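Local coordinates for polyprenyl synthetase (Nonlabens dokdonensis, PDB 6KD7), which probably condenses isoprenyl diphosphates into geranylgeranyl pyrophosphate as a magnesium-dependent prenyltransferase of the FPP/GGPP synthase family, at residues A[43-56]-A[172-186]. Sequence-based numbering, arbitrary orientation.
With PPV (pyrophosphate), chain B.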
loop_
_atom_site.group_PDB
_atom_site.type_symbol
_atom_site.label_atom_id
_atom_site.label_comp_id
_atom_site.label_asym_id
_atom_site.label_seq_id
_atom_site.Cartn_x
_atom_site.Cartn_y
_atom_site.Cartn_z
ATOM N N ARG A 43 15.878 -7.148 -37.147
ATOM C CA ARG A 43 16.090 -5.736 -37.576
ATOM C C ARG A 43 17.533 -5.524 -38.020
ATOM O O ARG A 43 17.793 -5.104 -39.132
ATOM C CB ARG A 43 15.591 -4.815 -36.468
ATOM C CG ARG A 43 14.071 -4.798 -36.369
ATOM C CD ARG A 43 13.659 -4.081 -35.106
ATOM N NE ARG A 43 12.225 -4.160 -34.972
ATOM C CZ ARG A 43 11.644 -5.246 -34.567
ATOM N NH1 ARG A 43 10.350 -5.289 -34.444
ATOM N NH2 ARG A 43 12.357 -6.302 -34.247
ATOM N N PRO A 44 18.553 -5.866 -37.223
ATOM C CA PRO A 44 19.922 -5.678 -37.675
ATOM C C PRO A 44 20.226 -6.449 -38.974
ATOM O O PRO A 44 20.934 -5.944 -39.772
ATOM C CB PRO A 44 20.770 -6.171 -36.500
ATOM C CG PRO A 44 19.821 -6.937 -35.621
ATOM C CD PRO A 44 18.451 -6.357 -35.869
ATOM N N LEU A 45 19.662 -7.641 -39.143
ATOM C CA LEU A 45 19.919 -8.493 -40.327
ATOM C C LEU A 45 19.299 -7.851 -41.548
ATOM O O LEU A 45 19.856 -8.040 -42.581
ATOM C CB LEU A 45 19.391 -9.919 -40.126
ATOM C CG LEU A 45 20.034 -10.676 -38.962
ATOM C CD1 LEU A 45 19.660 -12.131 -38.984
ATOM C CD2 LEU A 45 21.539 -10.534 -38.948
ATOM N N LEU A 46 18.232 -7.079 -41.439
ATOM C CA LEU A 46 17.703 -6.330 -42.606
ATOM C C LEU A 46 18.781 -5.344 -43.120
ATOM O O LEU A 46 18.892 -5.193 -44.359
ATOM C CB LEU A 46 16.414 -5.595 -42.237
ATOM C CG LEU A 46 15.182 -6.475 -42.015
ATOM C CD1 LEU A 46 14.030 -5.670 -41.431
ATOM C CD2 LEU A 46 14.742 -7.158 -43.289
ATOM N N THR A 47 19.517 -4.693 -42.214
ATOM C CA THR A 47 20.568 -3.698 -42.518
ATOM C C THR A 47 21.660 -4.415 -43.338
ATOM O O THR A 47 21.951 -3.923 -44.467
ATOM C CB THR A 47 21.060 -3.005 -41.236
ATOM O OG1 THR A 47 19.969 -2.250 -40.688
ATOM C CG2 THR A 47 22.229 -2.088 -41.525
ATOM N N LEU A 48 22.159 -5.549 -42.840
ATOM C CA LEU A 48 23.214 -6.363 -43.509
ATOM C C LEU A 48 22.715 -6.866 -44.871
ATOM O O LEU A 48 23.437 -6.733 -45.868
ATOM C CB LEU A 48 23.623 -7.523 -42.618
ATOM C CG LEU A 48 24.076 -7.143 -41.228
ATOM C CD1 LEU A 48 24.445 -8.389 -40.447
ATOM C CD2 LEU A 48 25.238 -6.169 -41.252
ATOM N N MET A 49 21.490 -7.346 -44.953
ATOM C CA MET A 49 20.949 -7.871 -46.215
ATOM C C MET A 49 20.905 -6.732 -47.234
ATOM O O MET A 49 21.274 -6.971 -48.396
ATOM C CB MET A 49 19.541 -8.451 -46.031
ATOM C CG MET A 49 19.517 -9.805 -45.291
ATOM S SD MET A 49 17.858 -10.171 -44.638
ATOM C CE MET A 49 17.019 -10.437 -46.187
ATOM N N SER A 50 20.412 -5.559 -46.832
ATOM C CA SER A 50 20.260 -4.360 -47.701
ATOM C C SER A 50 21.639 -3.976 -48.251
ATOM O O SER A 50 21.786 -3.795 -49.455
ATOM C CB SER A 50 19.677 -3.209 -46.947
ATOM O OG SER A 50 19.261 -2.180 -47.829
ATOM N N ALA A 51 22.609 -3.864 -47.365
ATOM C CA ALA A 51 23.992 -3.551 -47.697
ATOM C C ALA A 51 24.451 -4.530 -48.801
ATOM O O ALA A 51 24.756 -4.056 -49.880
ATOM C CB ALA A 51 24.833 -3.614 -46.458
ATOM N N GLU A 52 24.430 -5.837 -48.559
ATOM C CA GLU A 52 24.939 -6.857 -49.518
ATOM C C GLU A 52 24.232 -6.730 -50.879
ATOM O O GLU A 52 24.927 -6.538 -51.879
ATOM C CB GLU A 52 24.771 -8.250 -48.947
ATOM C CG GLU A 52 25.782 -8.533 -47.879
ATOM C CD GLU A 52 25.712 -9.963 -47.363
ATOM O OE1 GLU A 52 24.648 -10.621 -47.575
ATOM O OE2 GLU A 52 26.709 -10.399 -46.743
ATOM N N MET A 53 22.912 -6.770 -50.893
ATOM C CA MET A 53 22.093 -6.632 -52.105
ATOM C C MET A 53 22.521 -5.431 -52.937
ATOM O O MET A 53 22.196 -5.439 -54.120
ATOM C CB MET A 53 20.632 -6.377 -51.766
ATOM C CG MET A 53 19.914 -7.605 -51.275
ATOM S SD MET A 53 18.238 -7.262 -50.572
ATOM C CE MET A 53 18.000 -5.528 -50.982
ATOM N N TYR A 54 23.001 -4.351 -52.341
ATOM C CA TYR A 54 23.273 -3.111 -53.102
ATOM C C TYR A 54 24.786 -2.970 -53.335
ATOM O O TYR A 54 25.240 -1.978 -53.919
ATOM C CB TYR A 54 22.698 -1.889 -52.387
ATOM C CG TYR A 54 21.223 -1.662 -52.558
ATOM C CD1 TYR A 54 20.652 -1.398 -53.783
ATOM C CD2 TYR A 54 20.384 -1.643 -51.446
ATOM C CE1 TYR A 54 19.281 -1.191 -53.923
ATOM C CE2 TYR A 54 19.026 -1.395 -51.568
ATOM C CZ TYR A 54 18.462 -1.168 -52.797
ATOM O OH TYR A 54 17.123 -0.926 -52.855
ATOM N N GLY A 55 25.571 -3.924 -52.865
ATOM C CA GLY A 55 26.961 -4.017 -53.296
ATOM C C GLY A 55 27.932 -3.895 -52.164
ATOM O O GLY A 55 29.101 -4.153 -52.431
ATOM N N ALA A 56 27.530 -3.512 -50.946
ATOM C CA ALA A 56 28.521 -3.326 -49.870
ATOM C C ALA A 56 28.721 -4.660 -49.186
ATOM O O ALA A 56 28.005 -5.583 -49.533
ATOM C CB ALA A 56 28.063 -2.245 -48.925
ATOM N N LEU A 172 10.849 1.515 -38.221
ATOM C CA LEU A 172 12.200 1.049 -37.887
ATOM C C LEU A 172 12.598 -0.087 -38.830
ATOM O O LEU A 172 13.795 -0.289 -38.994
ATOM C CB LEU A 172 12.289 0.603 -36.439
ATOM C CG LEU A 172 13.614 0.017 -35.984
ATOM C CD1 LEU A 172 14.729 1.060 -36.022
ATOM C CD2 LEU A 172 13.470 -0.591 -34.586
ATOM N N VAL A 173 11.647 -0.827 -39.364
ATOM C CA VAL A 173 11.941 -1.880 -40.374
ATOM C C VAL A 173 12.456 -1.192 -41.641
ATOM O O VAL A 173 13.535 -1.563 -42.094
ATOM C CB VAL A 173 10.710 -2.738 -40.651
ATOM C CG1 VAL A 173 11.049 -3.840 -41.651
ATOM C CG2 VAL A 173 10.199 -3.372 -39.361
ATOM N N GLY A 174 11.689 -0.236 -42.155
ATOM C CA GLY A 174 12.072 0.675 -43.238
ATOM C C GLY A 174 13.445 1.265 -43.005
ATOM O O GLY A 174 14.301 1.213 -43.905
ATOM N N CYS A 175 13.660 1.784 -41.812
ATOM C CA CYS A 175 14.878 2.519 -41.456
ATOM C C CYS A 175 16.061 1.564 -41.523
ATOM O O CYS A 175 17.114 1.970 -42.005
ATOM C CB CYS A 175 14.708 3.177 -40.079
ATOM S SG CYS A 175 16.230 3.895 -39.446
ATOM N N ALA A 176 15.956 0.382 -40.911
ATOM C CA ALA A 176 17.042 -0.620 -40.899
ATOM C C ALA A 176 17.468 -0.924 -42.356
ATOM O O ALA A 176 18.673 -0.999 -42.601
ATOM C CB ALA A 176 16.605 -1.884 -40.190
ATOM N N LEU A 177 16.515 -1.114 -43.266
ATOM C CA LEU A 177 16.804 -1.407 -44.697
ATOM C C LEU A 177 17.458 -0.168 -45.342
ATOM O O LEU A 177 18.572 -0.309 -45.908
ATOM C CB LEU A 177 15.505 -1.801 -45.401
ATOM C CG LEU A 177 14.968 -3.174 -45.004
ATOM C CD1 LEU A 177 13.521 -3.291 -45.373
ATOM C CD2 LEU A 177 15.763 -4.294 -45.644
ATOM N N GLN A 178 16.853 1.010 -45.151
ATOM C CA GLN A 178 17.368 2.278 -45.688
ATOM C C GLN A 178 18.804 2.486 -45.233
ATOM O O GLN A 178 19.598 2.935 -46.098
ATOM C CB GLN A 178 16.413 3.431 -45.435
ATOM C CG GLN A 178 16.991 4.720 -45.952
ATOM C CD GLN A 178 16.013 5.855 -45.940
ATOM O OE1 GLN A 178 16.381 6.934 -46.390
ATOM N NE2 GLN A 178 14.806 5.667 -45.432
ATOM N N MET A 179 19.187 2.104 -44.013
ATOM C CA MET A 179 20.564 2.368 -43.528
ATOM C C MET A 179 21.565 1.512 -44.327
ATOM O O MET A 179 22.771 1.913 -44.432
ATOM C CB MET A 179 20.735 2.092 -42.017
ATOM C CG MET A 179 19.975 3.152 -41.172
ATOM S SD MET A 179 19.784 2.789 -39.411
ATOM C CE MET A 179 21.461 2.541 -38.899
ATOM N N GLY A 180 21.174 0.305 -44.723
ATOM C CA GLY A 180 22.105 -0.573 -45.471
ATOM C C GLY A 180 22.340 0.003 -46.851
ATOM O O GLY A 180 23.484 0.069 -47.273
ATOM N N ALA A 181 21.270 0.501 -47.456
ATOM C CA ALA A 181 21.261 1.192 -48.749
ATOM C C ALA A 181 22.165 2.441 -48.664
ATOM O O ALA A 181 22.996 2.654 -49.564
ATOM C CB ALA A 181 19.838 1.484 -49.139
ATOM N N ILE A 182 22.097 3.203 -47.576
ATOM C CA ILE A 182 22.948 4.405 -47.399
ATOM C C ILE A 182 24.397 3.943 -47.369
ATOM O O ILE A 182 25.240 4.600 -47.942
ATOM C CB ILE A 182 22.605 5.164 -46.102
ATOM C CG1 ILE A 182 21.272 5.898 -46.227
ATOM C CG2 ILE A 182 23.739 6.090 -45.680
ATOM C CD1 ILE A 182 20.744 6.323 -44.877
ATOM N N ILE A 183 24.683 2.864 -46.666
ATOM C CA ILE A 183 26.095 2.407 -46.570
ATOM C C ILE A 183 26.624 1.948 -47.939
ATOM O O ILE A 183 27.830 2.003 -48.136
ATOM C CB ILE A 183 26.238 1.389 -45.433
ATOM C CG1 ILE A 183 26.029 2.107 -44.096
ATOM C CG2 ILE A 183 27.578 0.691 -45.495
ATOM C CD1 ILE A 183 25.679 1.215 -42.953
ATOM N N ALA A 184 25.744 1.481 -48.820
ATOM C CA ALA A 184 26.127 0.982 -50.163
ATOM C C ALA A 184 26.250 2.162 -51.134
ATOM O O ALA A 184 26.522 1.913 -52.309
ATOM C CB ALA A 184 25.089 -0.008 -50.673
ATOM N N GLY A 185 25.871 3.364 -50.716
ATOM C CA GLY A 185 26.030 4.599 -51.502
ATOM C C GLY A 185 24.850 4.808 -52.415
ATOM O O GLY A 185 24.897 5.640 -53.324
ATOM N N VAL A 186 23.763 4.109 -52.203
ATOM C CA VAL A 186 22.590 4.254 -53.109
ATOM C C VAL A 186 22.005 5.659 -52.953
ATOM O O VAL A 186 22.189 6.254 -51.902
ATOM C CB VAL A 186 21.625 3.115 -52.742
ATOM C CG1 VAL A 186 20.176 3.399 -53.028
ATOM C CG2 VAL A 186 22.079 1.840 -53.405
HETATM O O11 PPV B . 9.033 -9.112 -31.746
HETATM P P1 PPV B . 10.281 -8.851 -32.516
HETATM O O21 PPV B . 10.125 -7.703 -33.436
HETATM O O31 PPV B . 10.762 -10.073 -33.223
HETATM O OPP PPV B . 11.450 -8.396 -31.451
HETATM P P2 PPV B . 12.490 -9.089 -30.402
HETATM O O12 PPV B . 11.698 -9.467 -29.205
HETATM O O22 PPV B . 13.043 -10.294 -31.103
HETATM O O32 PPV B . 13.558 -8.105 -30.074
#
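Leu172 opens the contact by laying CD2 across the extended chain of Arg43, 3.5 Å from its CD. The two side chains meet at about a right angle, and the guanidinium reaches beyond them to the pyrophosphate, where NH1 (2.6 Å) and NH2 (2.8 Å) both donate to O21, which lies near the guanidinium plane at its edge. The next residue, Val173, meets CD1 of Leu46 with CG1; CB of Leu46 is touched by CD2 of Leu177. Ala176 turns its methyl to the carbonyl O of Arg43, while its own O accepts from Thr47 OG1 at 2.6 Å. Leu177 O likewise takes a bond from Ser50 OG, set anti to its backbone N (chi1 -167°), in addition to that from Ala181 N; both hydroxyls sit nearly 40° out of the carbonyl planes. Gly180 and Ala51 have the nearest CA atoms, 4.2 Å apart, and Gly180 CA makes a CA-H...O contact to Thr47 O (3.5 Å). Ala181 CB and Val186 CG2 touch the Tyr54 ring from the same side, while Tyr54 OH bonds Glu190; Ala184 packs on Tyr54 CB. In this mostly helical prenyl synthase fold, the axes of 43-54 and 172-183 approach to 7.0 Å at 34°. The carbonyls of Ala176 and Leu177 satisfy the buried Thr47 and Ser50 hydroxyls, so directed bonds as well as apolar packing join the helix presenting Arg43 to its neighbour.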